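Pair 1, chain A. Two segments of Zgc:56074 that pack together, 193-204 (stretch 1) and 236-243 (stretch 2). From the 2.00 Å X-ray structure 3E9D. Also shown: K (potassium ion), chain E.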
# COMPACT_ATOMS: atom_id res chain seq x y z
N HIS A 193 -10.12 -4.58 0.90
CA HIS A 193 -10.62 -4.96 -0.43
C HIS A 193 -9.96 -6.26 -0.93
O HIS A 193 -10.63 -7.20 -1.33
CB HIS A 193 -10.41 -3.85 -1.46
CG HIS A 193 -10.78 -4.28 -2.85
ND1 HIS A 193 -12.08 -4.59 -3.21
CD2 HIS A 193 -10.02 -4.49 -3.96
CE1 HIS A 193 -12.10 -4.96 -4.48
NE2 HIS A 193 -10.87 -4.89 -4.96
N LEU A 194 -8.63 -6.31 -0.86
CA LEU A 194 -7.87 -7.50 -1.25
C LEU A 194 -8.28 -8.75 -0.47
O LEU A 194 -8.51 -9.81 -1.06
CB LEU A 194 -6.38 -7.24 -1.08
CG LEU A 194 -5.70 -6.25 -2.04
CD1 LEU A 194 -4.22 -6.16 -1.74
CD2 LEU A 194 -5.93 -6.59 -3.53
N VAL A 195 -8.42 -8.61 0.85
CA VAL A 195 -8.64 -9.76 1.73
C VAL A 195 -10.10 -10.22 1.75
O VAL A 195 -10.39 -11.41 1.63
CB VAL A 195 -8.14 -9.45 3.15
CG1 VAL A 195 -8.57 -10.54 4.13
CG2 VAL A 195 -6.60 -9.30 3.13
N GLU A 196 -11.02 -9.27 1.89
CA GLU A 196 -12.43 -9.57 2.06
C GLU A 196 -13.21 -9.63 0.73
O GLU A 196 -13.92 -10.61 0.46
CB GLU A 196 -13.04 -8.55 3.03
CG GLU A 196 -14.18 -9.07 3.84
CD GLU A 196 -14.58 -8.12 4.97
OE1 GLU A 196 -14.94 -8.63 6.06
OE2 GLU A 196 -14.54 -6.89 4.75
N ASP A 197 -13.05 -8.61 -0.12
CA ASP A 197 -13.82 -8.54 -1.36
C ASP A 197 -13.36 -9.53 -2.41
O ASP A 197 -14.15 -9.99 -3.20
CB ASP A 197 -13.79 -7.13 -1.97
CG ASP A 197 -14.43 -6.09 -1.06
OD1 ASP A 197 -15.22 -6.46 -0.16
OD2 ASP A 197 -14.13 -4.89 -1.25
N LEU A 198 -12.07 -9.85 -2.42
CA LEU A 198 -11.53 -10.73 -3.46
C LEU A 198 -11.22 -12.12 -2.90
O LEU A 198 -11.17 -12.30 -1.68
CB LEU A 198 -10.27 -10.09 -4.07
CG LEU A 198 -10.48 -8.68 -4.66
CD1 LEU A 198 -9.21 -8.16 -5.33
CD2 LEU A 198 -11.66 -8.63 -5.65
N GLN A 199 -11.04 -13.10 -3.80
CA GLN A 199 -10.49 -14.40 -3.42
C GLN A 199 -9.07 -14.19 -2.91
O GLN A 199 -8.24 -13.61 -3.61
CB GLN A 199 -10.53 -15.38 -4.62
CG GLN A 199 -9.59 -16.59 -4.53
CD GLN A 199 -10.17 -17.79 -3.76
OE1 GLN A 199 -11.33 -17.80 -3.35
NE2 GLN A 199 -9.34 -18.81 -3.58
N CYS A 200 -8.79 -14.63 -1.69
CA CYS A 200 -7.51 -14.30 -1.06
C CYS A 200 -7.10 -15.38 -0.08
O CYS A 200 -7.95 -15.91 0.65
CB CYS A 200 -7.62 -12.95 -0.35
SG CYS A 200 -6.01 -12.27 0.25
N CYS A 201 -5.81 -15.70 -0.06
CA CYS A 201 -5.23 -16.65 0.88
C CYS A 201 -4.40 -15.89 1.90
O CYS A 201 -3.70 -14.94 1.56
CB CYS A 201 -4.36 -17.71 0.19
SG CYS A 201 -5.09 -18.52 -1.31
N LEU A 202 -4.50 -16.32 3.15
CA LEU A 202 -3.73 -15.73 4.23
C LEU A 202 -2.99 -16.88 4.93
O LEU A 202 -3.58 -17.94 5.14
CB LEU A 202 -4.64 -14.97 5.21
CG LEU A 202 -5.28 -13.65 4.77
CD1 LEU A 202 -6.26 -13.19 5.80
CD2 LEU A 202 -4.23 -12.56 4.52
N PRO A 203 -1.72 -16.65 5.31
CA PRO A 203 -0.79 -17.67 5.83
C PRO A 203 -1.12 -18.11 7.27
O PRO A 203 -1.93 -17.46 7.95
CB PRO A 203 0.56 -16.95 5.78
CG PRO A 203 0.20 -15.49 6.01
CD PRO A 203 -1.10 -15.31 5.27
N ALA A 204 -0.51 -19.22 7.71
CA ALA A 204 -0.67 -19.73 9.06
C ALA A 204 -0.24 -18.71 10.11
O ALA A 204 0.79 -18.06 9.96
CB ALA A 204 0.13 -21.03 9.25
N ALA A 236 -6.93 -11.14 -11.47
CA ALA A 236 -6.19 -11.89 -10.46
C ALA A 236 -6.91 -13.20 -10.18
O ALA A 236 -8.09 -13.21 -9.82
CB ALA A 236 -6.05 -11.08 -9.17
N THR A 237 -6.21 -14.31 -10.37
CA THR A 237 -6.76 -15.61 -10.05
C THR A 237 -6.35 -16.02 -8.62
O THR A 237 -7.09 -16.74 -7.95
CB THR A 237 -6.30 -16.67 -11.02
OG1 THR A 237 -4.88 -16.58 -11.14
CG2 THR A 237 -6.96 -16.46 -12.40
N ARG A 238 -5.18 -15.57 -8.18
CA ARG A 238 -4.73 -15.84 -6.82
C ARG A 238 -4.12 -14.57 -6.22
O ARG A 238 -3.37 -13.87 -6.89
CB ARG A 238 -3.71 -16.96 -6.82
CG ARG A 238 -3.19 -17.34 -5.42
CD ARG A 238 -2.34 -18.59 -5.51
NE ARG A 238 -3.11 -19.67 -6.13
CZ ARG A 238 -2.59 -20.79 -6.63
NH1 ARG A 238 -1.28 -21.00 -6.58
NH2 ARG A 238 -3.38 -21.70 -7.17
N ILE A 239 -4.51 -14.27 -4.99
CA ILE A 239 -3.90 -13.21 -4.19
C ILE A 239 -3.46 -13.87 -2.87
O ILE A 239 -4.27 -14.50 -2.17
CB ILE A 239 -4.90 -12.05 -3.94
CG1 ILE A 239 -5.41 -11.51 -5.29
CG2 ILE A 239 -4.25 -10.95 -3.09
CD1 ILE A 239 -6.58 -10.54 -5.18
N GLN A 240 -2.17 -13.79 -2.57
CA GLN A 240 -1.64 -14.38 -1.35
C GLN A 240 -1.12 -13.28 -0.44
O GLN A 240 -0.18 -12.56 -0.80
CB GLN A 240 -0.52 -15.39 -1.66
CG GLN A 240 0.28 -15.89 -0.41
CD GLN A 240 -0.45 -16.99 0.37
OE1 GLN A 240 -0.88 -17.98 -0.22
NE2 GLN A 240 -0.59 -16.82 1.68
N GLY A 241 -1.73 -13.14 0.73
CA GLY A 241 -1.19 -12.26 1.75
C GLY A 241 0.08 -12.87 2.33
O GLY A 241 0.14 -14.07 2.54
N VAL A 242 1.10 -12.06 2.55
CA VAL A 242 2.35 -12.57 3.16
C VAL A 242 2.53 -11.98 4.57
O VAL A 242 2.64 -12.72 5.54
CB VAL A 242 3.59 -12.31 2.26
CG1 VAL A 242 4.87 -12.91 2.86
CG2 VAL A 242 3.36 -12.86 0.83
N PHE A 243 2.54 -10.65 4.67
CA PHE A 243 2.58 -9.98 5.97
C PHE A 243 1.89 -8.62 5.84
O PHE A 243 1.77 -8.07 4.72
CB PHE A 243 4.01 -9.87 6.55
CG PHE A 243 5.04 -9.23 5.61
CD1 PHE A 243 5.15 -7.84 5.51
CD2 PHE A 243 5.92 -10.03 4.86
CE1 PHE A 243 6.12 -7.24 4.69
CE2 PHE A 243 6.90 -9.45 4.02
CZ PHE A 243 7.00 -8.05 3.93
K K E . -12.09 -13.22 0.63
O HOH W 1 -6.15 -16.40 -3.81
O HOH W 2 -8.26 -13.59 -6.44
O HOH W 3 -9.69 -13.85 2.65

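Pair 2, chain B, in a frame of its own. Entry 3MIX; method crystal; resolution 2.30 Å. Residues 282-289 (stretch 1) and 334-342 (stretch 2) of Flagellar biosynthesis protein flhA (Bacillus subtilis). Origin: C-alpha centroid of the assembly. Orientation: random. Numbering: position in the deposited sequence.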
# COMPACT_ATOMS: atom_id res chain seq x y z
N VAL B 282 -2.24 26.96 2.82
CA VAL B 282 -3.54 26.39 3.14
C VAL B 282 -3.79 25.13 2.32
O VAL B 282 -3.60 25.11 1.09
CB VAL B 282 -4.71 27.42 2.97
CG1 VAL B 282 -4.63 28.15 1.62
CG2 VAL B 282 -6.08 26.76 3.17
N LEU B 283 -4.20 24.07 3.02
CA LEU B 283 -4.48 22.78 2.42
C LEU B 283 -5.93 22.70 1.93
O LEU B 283 -6.87 22.97 2.68
CB LEU B 283 -4.20 21.68 3.44
CG LEU B 283 -4.37 20.22 3.04
CD1 LEU B 283 -3.42 19.83 1.91
CD2 LEU B 283 -4.15 19.35 4.26
N LYS B 284 -6.09 22.33 0.66
CA LYS B 284 -7.42 22.22 0.04
C LYS B 284 -8.08 20.88 0.42
O LYS B 284 -7.62 19.82 -0.01
CB LYS B 284 -7.32 22.33 -1.49
CG LYS B 284 -6.19 23.22 -2.03
CD LYS B 284 -6.54 24.70 -2.04
CE LYS B 284 -5.53 25.48 -2.87
NZ LYS B 284 -5.80 26.95 -2.88
N VAL B 285 -9.15 20.95 1.20
CA VAL B 285 -9.77 19.76 1.80
C VAL B 285 -11.30 19.74 1.71
O VAL B 285 -11.97 20.67 2.15
CB VAL B 285 -9.35 19.63 3.30
CG1 VAL B 285 -10.33 18.76 4.06
CG2 VAL B 285 -7.94 19.08 3.42
N VAL B 286 -11.84 18.67 1.12
CA VAL B 286 -13.29 18.42 1.16
C VAL B 286 -13.67 17.91 2.55
O VAL B 286 -12.98 17.05 3.11
CB VAL B 286 -13.72 17.37 0.09
CG1 VAL B 286 -15.21 17.06 0.19
CG2 VAL B 286 -13.40 17.85 -1.31
N THR B 287 -14.74 18.46 3.12
CA THR B 287 -15.25 17.96 4.39
C THR B 287 -16.52 17.13 4.19
O THR B 287 -16.98 16.95 3.06
CB THR B 287 -15.50 19.09 5.42
OG1 THR B 287 -16.21 20.17 4.80
CG2 THR B 287 -14.18 19.58 6.01
N CYS B 288 -17.06 16.63 5.30
CA CYS B 288 -18.26 15.80 5.27
C CYS B 288 -19.38 16.50 6.02
O CYS B 288 -19.16 17.05 7.10
CB CYS B 288 -17.99 14.42 5.87
SG CYS B 288 -17.01 13.29 4.84
N SER B 289 -20.58 16.45 5.45
CA SER B 289 -21.78 17.04 6.06
C SER B 289 -22.02 16.48 7.46
O SER B 289 -21.47 15.45 7.83
CB SER B 289 -23.00 16.75 5.19
OG SER B 289 -24.02 17.71 5.38
N GLN B 334 -5.85 20.85 -10.65
CA GLN B 334 -4.49 20.32 -10.42
C GLN B 334 -4.16 20.05 -8.95
O GLN B 334 -2.98 20.04 -8.56
CB GLN B 334 -3.43 21.24 -11.06
CG GLN B 334 -3.32 21.16 -12.59
CD GLN B 334 -2.46 20.00 -13.07
OE1 GLN B 334 -1.97 19.19 -12.28
NE2 GLN B 334 -2.27 19.92 -14.38
N GLU B 335 -5.19 19.80 -8.14
CA GLU B 335 -5.03 19.57 -6.70
C GLU B 335 -5.28 18.12 -6.31
O GLU B 335 -6.12 17.44 -6.92
CB GLU B 335 -5.96 20.49 -5.90
CG GLU B 335 -5.69 21.99 -6.08
CD GLU B 335 -4.46 22.48 -5.34
OE1 GLU B 335 -3.88 21.70 -4.55
OE2 GLU B 335 -4.07 23.65 -5.54
N THR B 336 -4.55 17.65 -5.29
CA THR B 336 -4.72 16.32 -4.70
C THR B 336 -5.98 16.32 -3.83
O THR B 336 -6.08 17.11 -2.88
CB THR B 336 -3.52 15.92 -3.80
OG1 THR B 336 -2.30 16.42 -4.37
CG2 THR B 336 -3.42 14.40 -3.63
N ALA B 337 -6.93 15.45 -4.15
CA ALA B 337 -8.19 15.39 -3.41
C ALA B 337 -8.05 14.64 -2.08
O ALA B 337 -7.69 13.46 -2.05
CB ALA B 337 -9.30 14.78 -4.27
N ILE B 338 -8.33 15.35 -0.98
CA ILE B 338 -8.29 14.80 0.37
C ILE B 338 -9.66 14.97 1.02
O ILE B 338 -10.38 15.89 0.68
CB ILE B 338 -7.18 15.47 1.24
CG1 ILE B 338 -5.79 14.99 0.81
CG2 ILE B 338 -7.37 15.20 2.73
CD1 ILE B 338 -4.93 16.06 0.19
N LEU B 339 -10.01 14.09 1.96
CA LEU B 339 -11.29 14.16 2.68
C LEU B 339 -11.10 14.17 4.21
O LEU B 339 -10.50 13.26 4.76
CB LEU B 339 -12.21 13.01 2.27
CG LEU B 339 -13.63 12.94 2.84
CD1 LEU B 339 -14.48 14.13 2.36
CD2 LEU B 339 -14.30 11.64 2.47
N LEU B 340 -11.60 15.21 4.88
CA LEU B 340 -11.57 15.28 6.34
C LEU B 340 -12.90 14.90 6.96
O LEU B 340 -13.96 15.20 6.40
CB LEU B 340 -11.20 16.68 6.83
CG LEU B 340 -9.75 17.07 7.16
CD1 LEU B 340 -9.73 18.50 7.69
CD2 LEU B 340 -9.09 16.12 8.16
N CYS B 341 -12.85 14.25 8.11
CA CYS B 341 -14.03 13.89 8.87
C CYS B 341 -13.64 13.69 10.32
O CYS B 341 -12.45 13.77 10.65
CB CYS B 341 -14.71 12.64 8.31
SG CYS B 341 -13.69 11.15 8.30
N SER B 342 -14.62 13.45 11.18
CA SER B 342 -14.35 13.31 12.61
C SER B 342 -13.77 11.94 12.88
O SER B 342 -14.08 11.00 12.15
CB SER B 342 -15.61 13.56 13.45
OG SER B 342 -16.57 12.54 13.25

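The sharpest difference between the two pairs lies at one matched position, where pair 1 has G241(A) and pair 2 has L340(B). In pair 1 the glycine leaves room that L202(A) uses: its CA-to-CB bond points away from the second stretch, yet its end swings back, bringing L202(A) CD2 to 4.1 Å from G241(A) CA. An ideal CB on the glycine would lie 2.7 Å from L202(A) CD2, a clash. Pair 2 fills the same site from the other side. L340(B) carries a full side chain, its CB 3.6 Å from V285(B) CG1, while T287(B), the counterpart of L202(A), is shorter, and the closest approach of the two side chains is T287(B) CG2 to L340(B) CB at 4.2 Å. A large residue thus faces a small one in both pairs, with the roles exchanged.

Around this exchange most of the backbone superposes closely, although V242(A) and C341(B), next along the chain, diverge by 1.9 Å at CA. Fourteen central residues superpose with an RMSD of 0.9 Å, and each pair contains a single bridge, C201(A) with Q240(A) and V286(B) with L339(B). Two hydrogen bonds frame it. In pair 1, C201(A) N donates to I239(A) O at 2.9 Å, and G241(A) N donates to C201(A) O at 2.8 Å. In pair 2, V286(B) N donates to I338(B) O at 3.2 Å, and L340(B) N to V286(B) O at 2.9 Å. Because such bonds use only main-chain atoms, the same bonds form with glycine in one pair and leucine in the other.

The residue across the bridge shows a second solution. Q240(A) and L339(B) coincide to 0.3 Å at CA, and the end of each side chain comes nearer the first stretch than its CA-to-CB bond suggests. The glutamine is held by its own strand, NE2 donating to G241(A) O at 3.0 Å, and its OE1 lies 3.5 Å from C201(A) CB. The leucine instead makes apolar contacts: L339(B) CD1 is 3.7 Å from V286(B) CG1 and 3.6 Å from C288(B) SG. At the position of C288(B), pair 1 has P203(A), whose CD packs 3.2 Å from G241(A) O.

One apolar theme is common to both pairs. I239(A) and I338(B) match, and each meets a leucine and a smaller residue at equivalent positions. I239(A) CD1 touches L198(A) CD1 at 3.6 Å, and its CG2 lies 4.0 Å from C200(A) SG; I338(B) CD1 is a looser 4.4 Å from L283(B) CD1, with its CG2 4.0 Å from V285(B) CG2. The shared backbone fixes where side chains start, but not which of them fills the space.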